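Local coordinates for B12-binding domain-containing protein (Kitasatospora setae, PDB 6WTE) that probably methylates its substrate as a cobalamin-dependent radical S-adenosylmethionine methyltransferase (TsrM), using a [4Fe-4S] cluster and bound cobalamin, at residues I90-G104 / V116-P128. Numbering follows the deposited sequence.
Sequences ITEIRRLTDAPVVGG and VEYFGIEYGVKGP. With EDO (1,2-ethanediol), chain F.
A bend at chi3 of Arg94 (69°) and another at chi2 of Glu122 (80°) bring guanidinium and carboxylate together from opposite directions. A two-bond, end-on salt bridge results: Arg94 NH1 donates to Glu122 OE1 on its syn side at 2.7 Å, and Arg94 NH2 donates to Glu122 OE2 at 2.8 Å. Both oxygens stay near the guanidinium plane, yet the two planes are turned 37° apart, and NH2 meets OE2 from above the carboxylate. Glu122 OE1 also accepts from Val101 N at 2.9 Å, nearly straight, from the carboxylate face opposite Arg94 NH1. With Glu122 cut back to an alanine, the Arg94 charge would probably lose this mate and Val101 N its acceptor. Gly120 O sits over the centre of the guanidinium without a hydrogen bond; Gly120, with positive phi, is the C-prime residue of a Schellman motif ending helix 112-119.

The connection is a right-handed beta-alpha-beta crossover of the Rossmann-like B12-binding domain: strands 101-104 and 123-124 pair in parallel. Tyr123 N donates to Val101 O, Gly103 N to Tyr123 O (2.9 Å) and Val125 N to Gly103 O. On the sheet face of Val102 and Tyr123, Val102 CG2 touches Tyr123 CB, and helix 130-141 packs against both side chains. On the other face, Ile121 CG2 meets Ile90 CG2 and Val101 CG1, each at 3.5 Å, while the Ile121 CD1 methyl lies against the Gly103 backbone, 3.6 Å from Gly103 N. Ile90 CD1 stands over the Phe119 ring in a CH-pi contact, 3.7 Å from the centroid. Toward the C-terminal strand ends, Val102, Gly104, Val125 and Gly127 touch the bound cobalamin.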
loop_
_atom_site.group_PDB
_atom_site.type_symbol
_atom_site.label_atom_id
_atom_site.label_comp_id
_atom_site.label_asym_id
_atom_site.label_seq_id
_atom_site.Cartn_x
_atom_site.Cartn_y
_atom_site.Cartn_z
ATOM N N ILE A 90 15.460 -10.947 -8.379
ATOM C CA ILE A 90 15.410 -10.755 -9.829
ATOM C C ILE A 90 16.735 -11.150 -10.474
ATOM O O ILE A 90 16.760 -11.733 -11.565
ATOM C CB ILE A 90 15.021 -9.304 -10.156
ATOM C CG1 ILE A 90 13.556 -9.064 -9.764
ATOM C CG2 ILE A 90 15.281 -9.007 -11.633
ATOM C CD1 ILE A 90 13.126 -7.606 -9.815
ATOM N N THR A 91 17.854 -10.848 -9.814
ATOM C CA THR A 91 19.150 -11.213 -10.376
ATOM C C THR A 91 19.288 -12.725 -10.503
ATOM O O THR A 91 19.812 -13.226 -11.506
ATOM C CB THR A 91 20.280 -10.629 -9.524
ATOM O OG1 THR A 91 20.241 -9.202 -9.605
ATOM C CG2 THR A 91 21.634 -11.117 -10.009
ATOM N N GLU A 92 18.805 -13.471 -9.504
ATOM C CA GLU A 92 18.832 -14.928 -9.605
ATOM C C GLU A 92 17.925 -15.423 -10.728
ATOM O O GLU A 92 18.291 -16.349 -11.465
ATOM C CB GLU A 92 18.437 -15.554 -8.267
ATOM C CG GLU A 92 18.572 -17.070 -8.228
ATOM C CD GLU A 92 20.014 -17.547 -8.344
ATOM O OE1 GLU A 92 20.939 -16.784 -7.997
ATOM O OE2 GLU A 92 20.220 -18.695 -8.788
ATOM N N ILE A 93 16.741 -14.823 -10.876
ATOM C CA ILE A 93 15.844 -15.196 -11.968
ATOM C C ILE A 93 16.561 -15.074 -13.308
ATOM O O ILE A 93 16.511 -15.983 -14.146
ATOM C CB ILE A 93 14.566 -14.340 -11.937
ATOM C CG1 ILE A 93 13.637 -14.792 -10.806
ATOM C CG2 ILE A 93 13.846 -14.420 -13.271
ATOM C CD1 ILE A 93 12.483 -13.819 -10.535
ATOM N N ARG A 94 17.247 -13.949 -13.524
ATOM C CA ARG A 94 17.892 -13.697 -14.808
ATOM C C ARG A 94 19.093 -14.602 -15.045
ATOM O O ARG A 94 19.527 -14.740 -16.191
ATOM C CB ARG A 94 18.297 -12.227 -14.910
ATOM C CG ARG A 94 17.090 -11.298 -14.870
ATOM C CD ARG A 94 17.466 -9.837 -15.007
ATOM N NE ARG A 94 17.965 -9.508 -16.341
ATOM C CZ ARG A 94 17.180 -9.314 -17.398
ATOM N NH1 ARG A 94 15.863 -9.436 -17.282
ATOM N NH2 ARG A 94 17.709 -9.006 -18.573
ATOM N N ARG A 95 19.643 -15.212 -13.992
ATOM C CA ARG A 95 20.661 -16.240 -14.183
ATOM C C ARG A 95 20.070 -17.546 -14.691
ATOM O O ARG A 95 20.802 -18.360 -15.266
ATOM C CB ARG A 95 21.426 -16.498 -12.878
ATOM C CG ARG A 95 22.326 -15.344 -12.445
ATOM C CD ARG A 95 23.305 -15.769 -11.352
ATOM N NE ARG A 95 23.871 -14.617 -10.647
ATOM C CZ ARG A 95 24.391 -14.662 -9.424
ATOM N NH1 ARG A 95 24.416 -15.805 -8.751
ATOM N NH2 ARG A 95 24.881 -13.561 -8.868
ATOM N N LEU A 96 18.763 -17.745 -14.519
ATOM C CA LEU A 96 18.101 -19.011 -14.797
ATOM C C LEU A 96 17.278 -19.008 -16.078
ATOM O O LEU A 96 16.931 -20.089 -16.573
ATOM C CB LEU A 96 17.190 -19.388 -13.620
ATOM C CG LEU A 96 17.878 -19.523 -12.258
ATOM C CD1 LEU A 96 16.845 -19.661 -11.138
ATOM C CD2 LEU A 96 18.827 -20.710 -12.253
ATOM N N THR A 97 16.957 -17.838 -16.626
ATOM C CA THR A 97 16.142 -17.764 -17.829
ATOM C C THR A 97 16.529 -16.520 -18.613
ATOM O O THR A 97 16.956 -15.514 -18.039
ATOM C CB THR A 97 14.639 -17.727 -17.506
ATOM O OG1 THR A 97 13.888 -17.629 -18.725
ATOM C CG2 THR A 97 14.305 -16.522 -16.614
ATOM N N ASP A 98 16.390 -16.605 -19.935
ATOM C CA ASP A 98 16.511 -15.439 -20.801
ATOM C C ASP A 98 15.157 -14.833 -21.145
ATOM O O ASP A 98 15.099 -13.870 -21.922
ATOM C CB ASP A 98 17.273 -15.802 -22.083
ATOM C CG ASP A 98 18.731 -16.139 -21.816
ATOM O OD1 ASP A 98 19.360 -15.471 -20.971
ATOM O OD2 ASP A 98 19.252 -17.078 -22.450
ATOM N N ALA A 99 14.074 -15.361 -20.576
ATOM C CA ALA A 99 12.767 -14.765 -20.794
ATOM C C ALA A 99 12.768 -13.330 -20.277
ATOM O O ALA A 99 13.421 -13.035 -19.270
ATOM C CB ALA A 99 11.670 -15.565 -20.092
ATOM N N PRO A 100 12.065 -12.416 -20.937
ATOM C CA PRO A 100 12.011 -11.040 -20.434
ATOM C C PRO A 100 11.313 -10.987 -19.086
ATOM O O PRO A 100 10.427 -11.788 -18.787
ATOM C CB PRO A 100 11.207 -10.297 -21.506
ATOM C CG PRO A 100 10.346 -11.366 -22.117
ATOM C CD PRO A 100 11.195 -12.615 -22.108
ATOM N N VAL A 101 11.739 -10.034 -18.266
ATOM C CA VAL A 101 11.161 -9.797 -16.951
ATOM C C VAL A 101 10.404 -8.479 -17.006
ATOM O O VAL A 101 10.937 -7.470 -17.489
ATOM C CB VAL A 101 12.238 -9.773 -15.856
ATOM C CG1 VAL A 101 11.607 -9.446 -14.499
ATOM C CG2 VAL A 101 12.974 -11.110 -15.802
ATOM N N VAL A 102 9.165 -8.484 -16.511
ATOM C CA VAL A 102 8.362 -7.276 -16.390
ATOM C C VAL A 102 8.044 -7.066 -14.919
ATOM O O VAL A 102 7.687 -8.016 -14.207
ATOM C CB VAL A 102 7.067 -7.338 -17.234
ATOM C CG1 VAL A 102 6.238 -8.576 -16.886
ATOM C CG2 VAL A 102 6.227 -6.064 -17.032
ATOM N N GLY A 103 8.183 -5.822 -14.467
ATOM C CA GLY A 103 7.890 -5.444 -13.098
ATOM C C GLY A 103 6.594 -4.662 -13.002
ATOM O O GLY A 103 6.176 -4.000 -13.955
ATOM N N GLY A 104 5.957 -4.743 -11.839
ATOM C CA GLY A 104 4.757 -3.983 -11.540
ATOM C C GLY A 104 4.556 -4.005 -10.041
ATOM O O GLY A 104 5.333 -4.620 -9.307
ATOM N N VAL A 116 12.894 -0.156 -12.929
ATOM C CA VAL A 116 13.238 -0.903 -14.136
ATOM C C VAL A 116 14.746 -0.867 -14.355
ATOM O O VAL A 116 15.382 -1.895 -14.620
ATOM C CB VAL A 116 12.483 -0.359 -15.363
ATOM C CG1 VAL A 116 13.120 -0.894 -16.633
ATOM C CG2 VAL A 116 11.018 -0.773 -15.338
ATOM N N GLU A 117 15.349 0.317 -14.206
ATOM C CA GLU A 117 16.786 0.442 -14.427
ATOM C C GLU A 117 17.585 -0.198 -13.295
ATOM O O GLU A 117 18.595 -0.868 -13.545
ATOM C CB GLU A 117 17.156 1.920 -14.604
ATOM C CG GLU A 117 16.410 2.589 -15.761
ATOM C CD GLU A 117 16.967 3.953 -16.129
ATOM O OE1 GLU A 117 17.959 4.380 -15.505
ATOM O OE2 GLU A 117 16.396 4.609 -17.029
ATOM N N TYR A 118 17.144 -0.012 -12.046
ATOM C CA TYR A 118 17.844 -0.596 -10.902
ATOM C C TYR A 118 17.819 -2.121 -10.956
ATOM O O TYR A 118 18.837 -2.781 -10.721
ATOM C CB TYR A 118 17.205 -0.095 -9.605
ATOM C CG TYR A 118 17.748 -0.687 -8.323
ATOM C CD1 TYR A 118 19.022 -0.369 -7.864
ATOM C CD2 TYR A 118 16.969 -1.536 -7.547
ATOM C CE1 TYR A 118 19.505 -0.893 -6.675
ATOM C CE2 TYR A 118 17.445 -2.069 -6.354
ATOM C CZ TYR A 118 18.708 -1.743 -5.926
ATOM O OH TYR A 118 19.172 -2.271 -4.745
ATOM N N PHE A 119 16.652 -2.698 -11.249
ATOM C CA PHE A 119 16.534 -4.154 -11.322
ATOM C C PHE A 119 17.190 -4.726 -12.568
ATOM O O PHE A 119 17.473 -5.931 -12.608
ATOM C CB PHE A 119 15.066 -4.575 -11.304
ATOM C CG PHE A 119 14.358 -4.314 -10.000
ATOM C CD1 PHE A 119 15.039 -4.335 -8.794
ATOM C CD2 PHE A 119 12.998 -4.078 -9.991
ATOM C CE1 PHE A 119 14.367 -4.109 -7.593
ATOM C CE2 PHE A 119 12.325 -3.850 -8.808
ATOM C CZ PHE A 119 13.016 -3.864 -7.606
ATOM N N GLY A 120 17.415 -3.902 -13.587
ATOM C CA GLY A 120 17.997 -4.391 -14.822
ATOM C C GLY A 120 17.062 -5.246 -15.642
ATOM O O GLY A 120 17.511 -6.200 -16.287
ATOM N N ILE A 121 15.770 -4.938 -15.632
ATOM C CA ILE A 121 14.765 -5.769 -16.282
ATOM C C ILE A 121 14.293 -5.081 -17.557
ATOM O O ILE A 121 14.540 -3.898 -17.787
ATOM C CB ILE A 121 13.580 -6.091 -15.348
ATOM C CG1 ILE A 121 12.873 -4.804 -14.889
ATOM C CG2 ILE A 121 14.060 -6.907 -14.164
ATOM C CD1 ILE A 121 11.648 -5.045 -13.973
ATOM N N GLU A 122 13.594 -5.849 -18.397
ATOM C CA GLU A 122 13.208 -5.372 -19.719
ATOM C C GLU A 122 12.029 -4.409 -19.679
ATOM O O GLU A 122 12.006 -3.427 -20.432
ATOM C CB GLU A 122 12.868 -6.561 -20.618
ATOM C CG GLU A 122 14.069 -7.301 -21.191
ATOM C CD GLU A 122 14.711 -8.282 -20.223
ATOM O OE1 GLU A 122 14.130 -8.581 -19.157
ATOM O OE2 GLU A 122 15.804 -8.781 -20.549
ATOM N N TYR A 123 11.031 -4.675 -18.835
ATOM C CA TYR A 123 9.763 -3.969 -18.933
ATOM C C TYR A 123 9.245 -3.602 -17.556
ATOM O O TYR A 123 9.543 -4.259 -16.556
ATOM C CB TYR A 123 8.697 -4.799 -19.664
ATOM C CG TYR A 123 9.157 -5.261 -21.016
ATOM C CD1 TYR A 123 9.433 -4.344 -22.019
ATOM C CD2 TYR A 123 9.330 -6.613 -21.285
ATOM C CE1 TYR A 123 9.868 -4.758 -23.266
ATOM C CE2 TYR A 123 9.763 -7.037 -22.525
ATOM C CZ TYR A 123 10.033 -6.107 -23.510
ATOM O OH TYR A 123 10.465 -6.522 -24.745
ATOM N N GLY A 124 8.425 -2.558 -17.534
ATOM C CA GLY A 124 7.750 -2.153 -16.319
ATOM C C GLY A 124 6.363 -1.625 -16.620
ATOM O O GLY A 124 6.067 -1.173 -17.728
ATOM N N VAL A 125 5.504 -1.692 -15.605
ATOM C CA VAL A 125 4.137 -1.196 -15.708
ATOM C C VAL A 125 3.855 -0.311 -14.505
ATOM O O VAL A 125 4.164 -0.686 -13.369
ATOM C CB VAL A 125 3.108 -2.343 -15.783
ATOM C CG1 VAL A 125 1.701 -1.783 -15.795
ATOM C CG2 VAL A 125 3.349 -3.193 -17.033
ATOM N N LYS A 126 3.278 0.859 -14.758
ATOM C CA LYS A 126 2.867 1.792 -13.716
ATOM C C LYS A 126 1.346 1.757 -13.616
ATOM O O LYS A 126 0.652 2.005 -14.607
ATOM C CB LYS A 126 3.366 3.202 -14.036
ATOM C CG LYS A 126 3.019 4.253 -13.010
ATOM C CD LYS A 126 3.443 5.642 -13.507
ATOM C CE LYS A 126 3.202 6.714 -12.433
ATOM N NZ LYS A 126 4.280 6.794 -11.412
ATOM N N GLY A 127 0.829 1.432 -12.432
ATOM C CA GLY A 127 -0.601 1.345 -12.235
ATOM C C GLY A 127 -1.137 -0.056 -12.478
ATOM O O GLY A 127 -0.377 -1.024 -12.564
ATOM N N PRO A 128 -2.463 -0.186 -12.605
ATOM C CA PRO A 128 -3.061 -1.517 -12.803
ATOM C C PRO A 128 -2.458 -2.214 -14.013
ATOM O O PRO A 128 -2.271 -1.612 -15.071
ATOM C CB PRO A 128 -4.549 -1.212 -13.019
ATOM C CG PRO A 128 -4.762 0.130 -12.375
ATOM C CD PRO A 128 -3.473 0.887 -12.554
HETATM C C1 EDO F . 19.981 -18.516 -18.824
HETATM O O1 EDO F . 20.235 -19.907 -19.078
HETATM C C2 EDO F . 21.275 -17.735 -19.018
HETATM O O2 EDO F . 20.995 -16.505 -19.695
HETATM O O HOH W 1 19.302 -7.970 -11.936
#